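Local coordinates for protein carbohydrate binding family 6 (Clostridium thermocellum, PDB 5A8C) that probably releases arabinose from arabinose-substituted polysaccharides, as an alpha-L-arabinofuranosidase of glycoside hydrolase family 43 built on a five-bladed beta-propeller, at residues A[177-188]-A[200-211]; A[56-66]-A[294-302]. All blocks are in the same frame, centred on the assembly; numbering follows the deposited sequence.

Contact 1: residues A[177-188]-A[200-211]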
loop_
_atom_site.group_PDB
_atom_site.type_symbol
_atom_site.label_atom_id
_atom_site.label_comp_id
_atom_site.label_asym_id
_atom_site.label_seq_id
_atom_site.Cartn_x
_atom_site.Cartn_y
_atom_site.Cartn_z
ATOM N N PHE A 177 -5.404 3.736 8.247
ATOM C CA PHE A 177 -6.247 3.886 7.065
ATOM C C PHE A 177 -6.759 5.331 7.019
ATOM O O PHE A 177 -6.532 6.111 7.949
ATOM C CB PHE A 177 -7.407 2.860 7.064
ATOM C CG PHE A 177 -8.322 2.971 8.260
ATOM C CD1 PHE A 177 -7.996 2.347 9.459
ATOM C CD2 PHE A 177 -9.534 3.610 8.166
ATOM C CE1 PHE A 177 -8.871 2.405 10.558
ATOM C CE2 PHE A 177 -10.420 3.664 9.232
ATOM C CZ PHE A 177 -10.082 3.036 10.415
ATOM N N GLY A 178 -7.448 5.639 5.944
ATOM C CA GLY A 178 -8.023 6.965 5.791
ATOM C C GLY A 178 -7.569 7.653 4.524
ATOM O O GLY A 178 -6.842 7.106 3.688
ATOM N N GLY A 179 -7.971 8.910 4.377
ATOM C CA GLY A 179 -7.660 9.656 3.207
ATOM C C GLY A 179 -8.312 11.028 3.223
ATOM O O GLY A 179 -9.288 11.252 3.918
ATOM N N ASN A 180 -7.732 11.939 2.462
ATOM C CA ASN A 180 -8.289 13.238 2.132
ATOM C C ASN A 180 -8.336 14.177 3.336
ATOM O O ASN A 180 -9.370 14.759 3.653
ATOM C CB ASN A 180 -9.667 13.139 1.497
ATOM C CG ASN A 180 -10.107 14.421 0.883
ATOM O OD1 ASN A 180 -9.306 15.209 0.403
ATOM N ND2 ASN A 180 -11.399 14.650 0.882
ATOM N N GLY A 181 -7.212 14.373 4.000
ATOM C CA GLY A 181 -7.088 15.453 5.004
ATOM C C GLY A 181 -6.106 15.133 6.066
ATOM O O GLY A 181 -5.965 14.006 6.513
ATOM N N GLN A 182 -5.464 16.209 6.569
ATOM C CA GLN A 182 -4.495 16.120 7.630
ATOM C C GLN A 182 -4.936 15.271 8.795
ATOM O O GLN A 182 -4.134 14.529 9.368
ATOM C CB GLN A 182 -4.132 17.522 8.118
ATOM C CG GLN A 182 -3.226 17.551 9.311
ATOM C CD GLN A 182 -3.112 18.933 9.873
ATOM O OE1 GLN A 182 -2.504 19.803 9.283
ATOM N NE2 GLN A 182 -3.705 19.163 11.040
ATOM N N ASN A 183 -6.186 15.423 9.226
ATOM C CA ASN A 183 -6.711 14.745 10.413
ATOM C C ASN A 183 -7.625 13.574 10.064
ATOM O O ASN A 183 -8.375 13.111 10.926
ATOM C CB ASN A 183 -7.466 15.787 11.291
ATOM C CG ASN A 183 -6.612 16.942 11.623
ATOM O OD1 ASN A 183 -5.435 16.797 11.986
ATOM N ND2 ASN A 183 -7.095 18.118 11.352
ATOM N N ASN A 184 -7.556 13.106 8.821
ATOM C CA ASN A 184 -8.364 12.004 8.341
ATOM C C ASN A 184 -7.595 10.684 8.288
ATOM O O ASN A 184 -7.932 9.811 7.489
ATOM C CB ASN A 184 -9.015 12.346 6.983
ATOM C CG ASN A 184 -10.295 13.147 7.168
ATOM O OD1 ASN A 184 -10.893 13.168 8.225
ATOM N ND2 ASN A 184 -10.768 13.776 6.117
ATOM N N ILE A 185 -6.624 10.526 9.170
ATOM C CA ILE A 185 -5.976 9.242 9.396
ATOM C C ILE A 185 -6.636 8.597 10.606
ATOM O O ILE A 185 -6.955 9.251 11.618
ATOM C CB ILE A 185 -4.475 9.419 9.718
ATOM C CG1 ILE A 185 -3.750 10.258 8.689
ATOM C CG2 ILE A 185 -3.821 8.054 9.902
ATOM C CD1 ILE A 185 -2.437 10.811 9.149
ATOM N N ARG A 186 -6.854 7.297 10.514
ATOM C CA ARG A 186 -7.320 6.495 11.634
ATOM C C ARG A 186 -6.396 5.303 11.816
ATOM O O ARG A 186 -5.775 4.828 10.863
ATOM C CB ARG A 186 -8.747 6.009 11.403
ATOM C CG ARG A 186 -9.778 7.116 11.281
ATOM C CD ARG A 186 -10.038 7.866 12.576
ATOM N NE ARG A 186 -11.042 8.920 12.437
ATOM C CZ ARG A 186 -10.809 10.147 11.993
ATOM N NH1 ARG A 186 -9.600 10.523 11.641
ATOM N NH2 ARG A 186 -11.799 11.027 11.927
ATOM N N VAL A 187 -6.321 4.804 13.041
ATOM C CA VAL A 187 -5.621 3.569 13.325
ATOM C C VAL A 187 -6.447 2.770 14.316
ATOM O O VAL A 187 -6.968 3.308 15.296
ATOM C CB VAL A 187 -4.164 3.803 13.795
ATOM C CG1 VAL A 187 -4.075 4.714 15.034
ATOM C CG2 VAL A 187 -3.441 2.506 14.023
ATOM N N ILE A 188 -6.583 1.482 14.073
ATOM C CA ILE A 188 -7.331 0.584 14.948
ATOM C C ILE A 188 -6.520 -0.671 15.206
ATOM O O ILE A 188 -5.799 -1.160 14.330
ATOM C CB ILE A 188 -8.710 0.259 14.365
ATOM C CG1 ILE A 188 -9.651 -0.385 15.427
ATOM C CG2 ILE A 188 -8.626 -0.590 13.097
ATOM C CD1 ILE A 188 -11.103 -0.389 15.007
ATOM N N SER A 200 -11.644 0.666 19.680
ATOM C CA SER A 200 -12.051 1.738 18.796
ATOM C C SER A 200 -10.848 2.246 17.963
ATOM O O SER A 200 -9.703 2.177 18.391
ATOM C CB SER A 200 -12.632 2.869 19.616
ATOM O OG SER A 200 -13.823 2.423 20.258
ATOM N N ALA A 201 -11.180 2.804 16.823
ATOM C CA ALA A 201 -10.169 3.528 16.042
ATOM C C ALA A 201 -9.823 4.825 16.781
ATOM O O ALA A 201 -10.621 5.380 17.545
ATOM C CB ALA A 201 -10.693 3.831 14.654
ATOM N N MET A 202 -8.619 5.272 16.529
ATOM C CA MET A 202 -8.188 6.545 17.017
ATOM C C MET A 202 -7.687 7.391 15.853
ATOM O O MET A 202 -7.382 6.882 14.766
ATOM C CB MET A 202 -7.284 6.421 18.160
ATOM C CG MET A 202 -6.004 6.035 17.718
ATOM S SD MET A 202 -4.665 5.880 18.928
ATOM C CE MET A 202 -5.259 4.373 19.565
ATOM N N THR A 203 -7.602 8.695 16.082
ATOM C CA THR A 203 -7.180 9.630 15.063
ATOM C C THR A 203 -5.727 9.949 15.141
ATOM O O THR A 203 -5.120 9.993 16.218
ATOM C CB THR A 203 -7.962 10.941 15.220
ATOM O OG1 THR A 203 -7.694 11.648 16.422
ATOM C CG2 THR A 203 -9.373 10.596 14.955
ATOM N N MET A 204 -5.137 10.100 13.911
ATOM C CA MET A 204 -3.786 10.636 13.773
ATOM C C MET A 204 -3.825 11.808 12.829
ATOM O O MET A 204 -4.781 12.019 12.096
ATOM C CB MET A 204 -2.802 9.564 13.253
ATOM C CG MET A 204 -2.576 8.427 14.187
ATOM S SD MET A 204 -1.595 7.089 13.536
ATOM C CE MET A 204 -0.089 7.957 13.105
ATOM N N SER A 205 -2.740 12.570 12.816
ATOM C CA SER A 205 -2.610 13.715 11.934
ATOM C C SER A 205 -1.221 13.736 11.286
ATOM O O SER A 205 -0.221 13.437 11.922
ATOM C CB SER A 205 -2.806 15.046 12.692
ATOM O OG SER A 205 -3.981 15.095 13.465
ATOM N N ALA A 206 -1.209 14.086 10.010
ATOM C CA ALA A 206 0.066 14.246 9.285
ATOM C C ALA A 206 -0.115 15.366 8.291
ATOM O O ALA A 206 -1.148 15.471 7.641
ATOM C CB ALA A 206 0.463 12.961 8.527
ATOM N N PRO A 207 0.924 16.200 8.094
ATOM C CA PRO A 207 0.778 17.341 7.226
ATOM C C PRO A 207 0.366 16.921 5.811
ATOM O O PRO A 207 1.024 16.094 5.165
ATOM C CB PRO A 207 2.175 17.970 7.239
ATOM C CG PRO A 207 2.816 17.514 8.456
ATOM C CD PRO A 207 2.253 16.183 8.761
ATOM N N ARG A 208 -0.696 17.518 5.305
ATOM C CA ARG A 208 -1.106 17.348 3.938
ATOM C C ARG A 208 -1.463 15.888 3.590
ATOM O O ARG A 208 -1.365 15.480 2.429
ATOM C CB ARG A 208 -0.061 17.957 2.976
ATOM C CG ARG A 208 0.043 19.471 3.175
ATOM C CD ARG A 208 1.319 20.098 2.612
ATOM N NE ARG A 208 2.506 19.659 3.334
ATOM C CZ ARG A 208 3.343 18.726 2.897
ATOM N NH1 ARG A 208 3.152 18.086 1.741
ATOM N NH2 ARG A 208 4.344 18.398 3.686
ATOM N N PHE A 209 -1.853 15.100 4.574
ATOM C CA PHE A 209 -2.161 13.699 4.309
ATOM C C PHE A 209 -3.252 13.555 3.256
ATOM O O PHE A 209 -4.327 14.190 3.361
ATOM C CB PHE A 209 -2.653 13.015 5.620
ATOM C CG PHE A 209 -3.059 11.598 5.432
ATOM C CD1 PHE A 209 -2.098 10.598 5.247
ATOM C CD2 PHE A 209 -4.385 11.233 5.400
ATOM C CE1 PHE A 209 -2.471 9.274 5.057
ATOM C CE2 PHE A 209 -4.757 9.924 5.231
ATOM C CZ PHE A 209 -3.806 8.942 5.025
ATOM N N PHE A 210 -3.021 12.647 2.298
ATOM C CA PHE A 210 -3.964 12.421 1.221
ATOM C C PHE A 210 -4.406 10.979 1.130
ATOM O O PHE A 210 -5.606 10.710 1.050
ATOM C CB PHE A 210 -3.357 12.932 -0.112
ATOM C CG PHE A 210 -4.295 13.059 -1.247
ATOM C CD1 PHE A 210 -5.322 14.013 -1.243
ATOM C CD2 PHE A 210 -4.135 12.270 -2.382
ATOM C CE1 PHE A 210 -6.148 14.182 -2.353
ATOM C CE2 PHE A 210 -4.983 12.402 -3.492
ATOM C CZ PHE A 210 -5.950 13.373 -3.469
ATOM N N GLU A 211 -3.453 10.049 1.042
ATOM C CA GLU A 211 -3.851 8.632 0.984
ATOM C C GLU A 211 -2.585 7.783 1.284
ATOM O O GLU A 211 -1.559 8.340 1.667
ATOM C CB GLU A 211 -4.553 8.292 -0.352
ATOM C CG GLU A 211 -3.643 8.540 -1.494
ATOM C CD GLU A 211 -4.341 8.680 -2.918
ATOM O OE1 GLU A 211 -5.525 8.298 -3.163
ATOM O OE2 GLU A 211 -3.522 9.015 -3.811
HETATM O O HOH W 1 -1.871 19.780 6.588
HETATM O O HOH W 2 -6.843 14.002 13.789
#
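The ring of F209 has I185 CG1 standing almost on its normal, 3.5 Å from the centroid, a CH-pi contact over the centre of the face. The opposite face lies against the backbone N of E211, and the rim abuts the main chain of 178-181, with G181 O and G178 C in the ring plane; F209 CE2 lies 3.5 Å from G179 N. Glycine suits G178 and G181, since their backbone angles would jam a CB against the preceding carbonyl O, and at G178 the O of N184 is a further obstacle. I185 divides its branches among three neighbours: CG1, beside its own backbone N (chi1 -53°), takes the phenylalanine, while CG2 packs on M204 CB and CD1 reaches A206 CB. Strands 185-190 and 200-204 are antiparallel neighbours in one blade of the propeller. V187 and M202 exchange both backbone hydrogen bonds, whereas I185 O receives M204 N and R186 NH1 from opposite faces of its carbonyl plane. On the I185 side of the sheet V187 CG1 meets M204 SD at 3.7 Å, and F224 of the next blade packs on I185 and M204. On the other side T203 CG2, in one of two modelled positions, rests over one face of the R186 guanidinium; R186 NH1 also bonds N183 O, and NE turns to V152 O. Polar side chains suit the exposed edge: in the conformer modelled here S205 OG donates to N183 OD1, which Q182 NE2 approaches from the other face of the amide. N180 N gives F210 O a 2.8 Å hydrogen bond. F210 and E211 form a classic beta bulge opposite A227; E211 OE1 accepts from the amine of a bound Tris (TRS), probably from the crystallisation liquor.

Contact 2: residues A[56-66]-A[294-302]; sequences DSDATPGQSTY and DPVYQRNVC. With TRS (2-amino-2-hydroxymethyl-propane-1,3-diol), chain C.
The Y66 ring is held between two unlike partners: TRS C3 lies over one face and Y297 CE1 over the other, both offset toward the rim. The two tyrosines form an edge-to-face (T-shaped) pair with centroids 5.3 Å apart and planes at 75°, the edge of Y297 meeting the face of Y66. Y297 is itself covered, by T65 O over the centre of one face and by V296 CG1 over the other, so a broad flat residue suits this slot. The guanidinium of R299 is used along its edge, where D56 and TRS O3 both lie near its plane. The D56 carboxylate and the R299 guanidinium are nearly coplanar in a side-on salt bridge: NH2 reaches OD1 at 2.8 Å, almost straight (174°), and NE reaches OD2 at 2.8 Å, both on syn lone pairs. The anti lone pair of OD2 takes R299 N, so the short aspartate grips main chain and side chain of one residue. A bend at chi3 (-78°) brings the arginine's plane round to this position. Q298, extended beyond CG, spans to the loop, where OE1 accepts A59 N at 2.9 Å from above its carbonyl plane while NE2 returns to D294 O. Q63 NE2 meets Y297 CB at 3.5 Å, its amide almost parallel to the ring; it donates to T65 O and to a water that also joins S57 O and Y297 O. Y66, ending the loop, and R299, just after the turn, line one side of the TRS site, where D39 and H268 also bond it. R299 NH1 and NH2 donate to TRS O3, and Y66 OH accepts from the amine. TRS is Tris, probably from the crystallisation liquor; its hydroxyls may stand in for those of a sugar.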
loop_
_atom_site.group_PDB
_atom_site.type_symbol
_atom_site.label_atom_id
_atom_site.label_comp_id
_atom_site.label_asym_id
_atom_site.label_seq_id
_atom_site.Cartn_x
_atom_site.Cartn_y
_atom_site.Cartn_z
ATOM N N ASP A 56 -4.832 -2.456 -12.301
ATOM C CA ASP A 56 -5.475 -1.476 -13.149
ATOM C C ASP A 56 -5.958 -2.188 -14.408
ATOM O O ASP A 56 -5.136 -2.574 -15.243
ATOM C CB ASP A 56 -4.499 -0.337 -13.555
ATOM C CG ASP A 56 -4.362 0.799 -12.569
ATOM O OD1 ASP A 56 -5.250 1.024 -11.717
ATOM O OD2 ASP A 56 -3.339 1.533 -12.732
ATOM N N SER A 57 -7.252 -2.366 -14.557
ATOM C CA SER A 57 -7.783 -3.037 -15.744
ATOM C C SER A 57 -7.431 -2.255 -17.006
ATOM O O SER A 57 -7.325 -1.033 -16.999
ATOM C CB SER A 57 -9.283 -3.144 -15.677
ATOM O OG SER A 57 -9.681 -3.876 -14.525
ATOM N N ASP A 58 -7.222 -2.959 -18.119
ATOM C CA ASP A 58 -7.027 -2.264 -19.366
ATOM C C ASP A 58 -8.136 -1.234 -19.573
ATOM O O ASP A 58 -9.315 -1.512 -19.338
ATOM C CB ASP A 58 -7.013 -3.276 -20.500
ATOM C CG ASP A 58 -5.819 -4.220 -20.426
ATOM O OD1 ASP A 58 -4.814 -3.940 -19.755
ATOM O OD2 ASP A 58 -5.922 -5.302 -21.083
ATOM N N ALA A 59 -7.764 -0.067 -20.052
ATOM C CA ALA A 59 -8.693 1.049 -20.188
ATOM C C ALA A 59 -9.901 0.722 -21.033
ATOM O O ALA A 59 -9.745 0.026 -22.046
ATOM C CB ALA A 59 -7.993 2.284 -20.729
ATOM N N THR A 60 -11.051 1.238 -20.639
ATOM C CA THR A 60 -12.278 1.036 -21.382
ATOM C C THR A 60 -12.800 2.359 -21.891
ATOM O O THR A 60 -12.608 3.382 -21.238
ATOM C CB THR A 60 -13.344 0.385 -20.471
ATOM O OG1 THR A 60 -13.523 1.164 -19.297
ATOM C CG2 THR A 60 -12.954 -0.973 -20.035
ATOM N N PRO A 61 -13.535 2.370 -23.012
ATOM C CA PRO A 61 -14.161 3.602 -23.462
ATOM C C PRO A 61 -15.179 4.101 -22.451
ATOM O O PRO A 61 -16.000 3.334 -21.950
ATOM C CB PRO A 61 -14.803 3.224 -24.787
ATOM C CG PRO A 61 -14.105 1.990 -25.227
ATOM C CD PRO A 61 -13.690 1.287 -23.998
ATOM N N GLY A 62 -15.052 5.384 -22.126
ATOM C CA GLY A 62 -15.894 5.986 -21.109
ATOM C C GLY A 62 -15.340 5.988 -19.706
ATOM O O GLY A 62 -15.954 6.564 -18.811
ATOM N N GLN A 63 -14.203 5.349 -19.485
ATOM C CA GLN A 63 -13.663 5.241 -18.159
ATOM C C GLN A 63 -13.301 6.581 -17.582
ATOM O O GLN A 63 -12.551 7.344 -18.184
ATOM C CB GLN A 63 -12.395 4.363 -18.177
ATOM C CG GLN A 63 -11.839 4.124 -16.787
ATOM C CD GLN A 63 -10.787 3.049 -16.761
ATOM O OE1 GLN A 63 -10.473 2.413 -17.776
ATOM N NE2 GLN A 63 -10.209 2.809 -15.618
ATOM N N SER A 64 -13.818 6.860 -16.385
ATOM C CA SER A 64 -13.540 8.132 -15.715
ATOM C C SER A 64 -13.271 7.942 -14.221
ATOM O O SER A 64 -13.338 8.887 -13.452
ATOM C CB SER A 64 -14.668 9.104 -15.951
ATOM O OG SER A 64 -15.859 8.580 -15.400
ATOM N N THR A 65 -12.971 6.718 -13.811
ATOM C CA THR A 65 -12.521 6.425 -12.466
ATOM C C THR A 65 -11.777 5.079 -12.535
ATOM O O THR A 65 -11.598 4.487 -13.601
ATOM C CB THR A 65 -13.685 6.442 -11.452
ATOM O OG1 THR A 65 -13.111 6.350 -10.139
ATOM C CG2 THR A 65 -14.592 5.312 -11.679
ATOM N N TYR A 66 -11.306 4.653 -11.377
ATOM C CA TYR A 66 -10.597 3.406 -11.255
ATOM C C TYR A 66 -11.409 2.234 -11.786
ATOM O O TYR A 66 -12.645 2.241 -11.718
ATOM C CB TYR A 66 -10.229 3.143 -9.788
ATOM C CG TYR A 66 -9.408 4.242 -9.167
ATOM C CD1 TYR A 66 -8.072 4.395 -9.488
ATOM C CD2 TYR A 66 -9.965 5.138 -8.284
ATOM C CE1 TYR A 66 -7.306 5.424 -8.975
ATOM C CE2 TYR A 66 -9.213 6.168 -7.739
ATOM C CZ TYR A 66 -7.882 6.280 -8.074
ATOM O OH TYR A 66 -7.083 7.245 -7.542
ATOM N N ASP A 294 -3.521 5.834 -22.498
ATOM C CA ASP A 294 -3.994 6.781 -21.511
ATOM C C ASP A 294 -3.394 6.435 -20.151
ATOM O O ASP A 294 -3.659 5.354 -19.624
ATOM C CB ASP A 294 -5.498 6.754 -21.452
ATOM C CG ASP A 294 -6.069 7.817 -20.517
ATOM O OD1 ASP A 294 -5.351 8.393 -19.662
ATOM O OD2 ASP A 294 -7.271 8.077 -20.715
ATOM N N PRO A 295 -2.559 7.308 -19.550
ATOM C CA PRO A 295 -1.821 6.874 -18.360
ATOM C C PRO A 295 -2.597 7.021 -17.066
ATOM O O PRO A 295 -2.127 6.527 -16.040
ATOM C CB PRO A 295 -0.662 7.853 -18.359
ATOM C CG PRO A 295 -1.220 9.103 -18.922
ATOM C CD PRO A 295 -2.157 8.650 -20.006
ATOM N N VAL A 296 -3.768 7.670 -17.038
ATOM C CA VAL A 296 -4.365 8.018 -15.747
ATOM C C VAL A 296 -4.627 6.805 -14.882
ATOM O O VAL A 296 -4.355 6.831 -13.670
ATOM C CB VAL A 296 -5.619 8.899 -15.924
ATOM C CG1 VAL A 296 -6.301 9.174 -14.583
ATOM C CG2 VAL A 296 -5.256 10.188 -16.588
ATOM N N TYR A 297 -5.206 5.767 -15.466
ATOM C CA TYR A 297 -5.588 4.537 -14.756
ATOM C C TYR A 297 -4.852 3.328 -15.338
ATOM O O TYR A 297 -5.386 2.206 -15.308
ATOM C CB TYR A 297 -7.085 4.287 -14.809
ATOM C CG TYR A 297 -7.889 5.451 -14.254
ATOM C CD1 TYR A 297 -7.878 5.750 -12.905
ATOM C CD2 TYR A 297 -8.635 6.242 -15.091
ATOM C CE1 TYR A 297 -8.602 6.798 -12.382
ATOM C CE2 TYR A 297 -9.365 7.326 -14.584
ATOM C CZ TYR A 297 -9.303 7.602 -13.252
ATOM O OH TYR A 297 -9.996 8.698 -12.737
ATOM N N GLN A 298 -3.639 3.530 -15.868
ATOM C CA GLN A 298 -2.839 2.434 -16.421
ATOM C C GLN A 298 -1.426 2.598 -15.928
ATOM O O GLN A 298 -0.521 3.047 -16.641
ATOM C CB GLN A 298 -2.949 2.345 -17.933
ATOM C CG GLN A 298 -4.337 1.835 -18.360
ATOM C CD GLN A 298 -4.541 1.679 -19.846
ATOM O OE1 GLN A 298 -4.998 0.626 -20.294
ATOM N NE2 GLN A 298 -4.314 2.747 -20.595
ATOM N N ARG A 299 -1.203 2.208 -14.664
ATOM C CA ARG A 299 0.056 2.368 -13.948
ATOM C C ARG A 299 0.907 1.098 -14.070
ATOM O O ARG A 299 0.434 0.054 -14.497
ATOM C CB ARG A 299 -0.239 2.723 -12.500
ATOM C CG ARG A 299 -0.878 4.106 -12.345
ATOM C CD ARG A 299 -1.539 4.327 -11.022
ATOM N NE ARG A 299 -2.847 3.687 -10.956
ATOM C CZ ARG A 299 -3.618 3.766 -9.878
ATOM N NH1 ARG A 299 -3.334 4.603 -8.895
ATOM N NH2 ARG A 299 -4.677 2.991 -9.770
ATOM N N ASN A 300 2.162 1.203 -13.627
ATOM C CA ASN A 300 3.015 0.017 -13.490
ATOM C C ASN A 300 3.857 0.131 -12.239
ATOM O O ASN A 300 4.351 1.216 -11.876
ATOM C CB ASN A 300 3.883 -0.221 -14.727
ATOM C CG ASN A 300 4.794 0.959 -15.015
ATOM O OD1 ASN A 300 4.445 1.892 -15.728
ATOM N ND2 ASN A 300 5.998 0.917 -14.442
ATOM N N VAL A 301 4.097 -1.013 -11.613
ATOM C CA VAL A 301 4.941 -1.084 -10.424
ATOM C C VAL A 301 6.380 -0.740 -10.742
ATOM O O VAL A 301 6.923 -1.022 -11.816
ATOM C CB VAL A 301 4.791 -2.458 -9.771
ATOM C CG1 VAL A 301 5.288 -3.591 -10.675
ATOM C CG2 VAL A 301 5.438 -2.562 -8.415
ATOM N N CYS A 302 7.082 -0.190 -9.740
ATOM C CA CYS A 302 8.483 0.174 -9.732
ATOM C C CYS A 302 9.120 -0.233 -8.406
ATOM O O CYS A 302 8.425 -0.337 -7.402
ATOM C CB CYS A 302 8.673 1.678 -9.959
ATOM S SG CYS A 302 8.108 2.348 -11.520
HETATM C C TRS C . -5.897 4.869 -4.782
HETATM C C1 TRS C . -7.125 5.187 -3.938
HETATM C C2 TRS C . -4.773 4.354 -3.897
HETATM C C3 TRS C . -6.241 3.860 -5.913
HETATM N N TRS C . -5.422 6.147 -5.434
HETATM O O1 TRS C . -7.519 4.003 -3.251
HETATM O O2 TRS C . -4.222 5.405 -3.096
HETATM O O3 TRS C . -5.216 3.679 -6.843
HETATM O O HOH W 3 -7.864 1.048 -15.328
#

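The centres of contacts 1 and 2 are 26 Å apart, and their nearest atoms come to about 5 Å without touching. Along the chain 56-66 comes first, 177-188 and 200-211 follow, and 294-302 comes last, so contact 2 joins distant parts of the chain while contact 1 links near neighbours. They share no sheet: contact 1 lies in the blade of 173-178, 185-190 and 200-204 and runs on to the edge of the next sheet, 212-218 and 221-228; contact 2 brings the loop after strand 48-56 to the start of strand 300-306. E211 of contact 1 and Y66 and R299 of contact 2 all bond TRS, so separate blades supply one pocket, probably the active site.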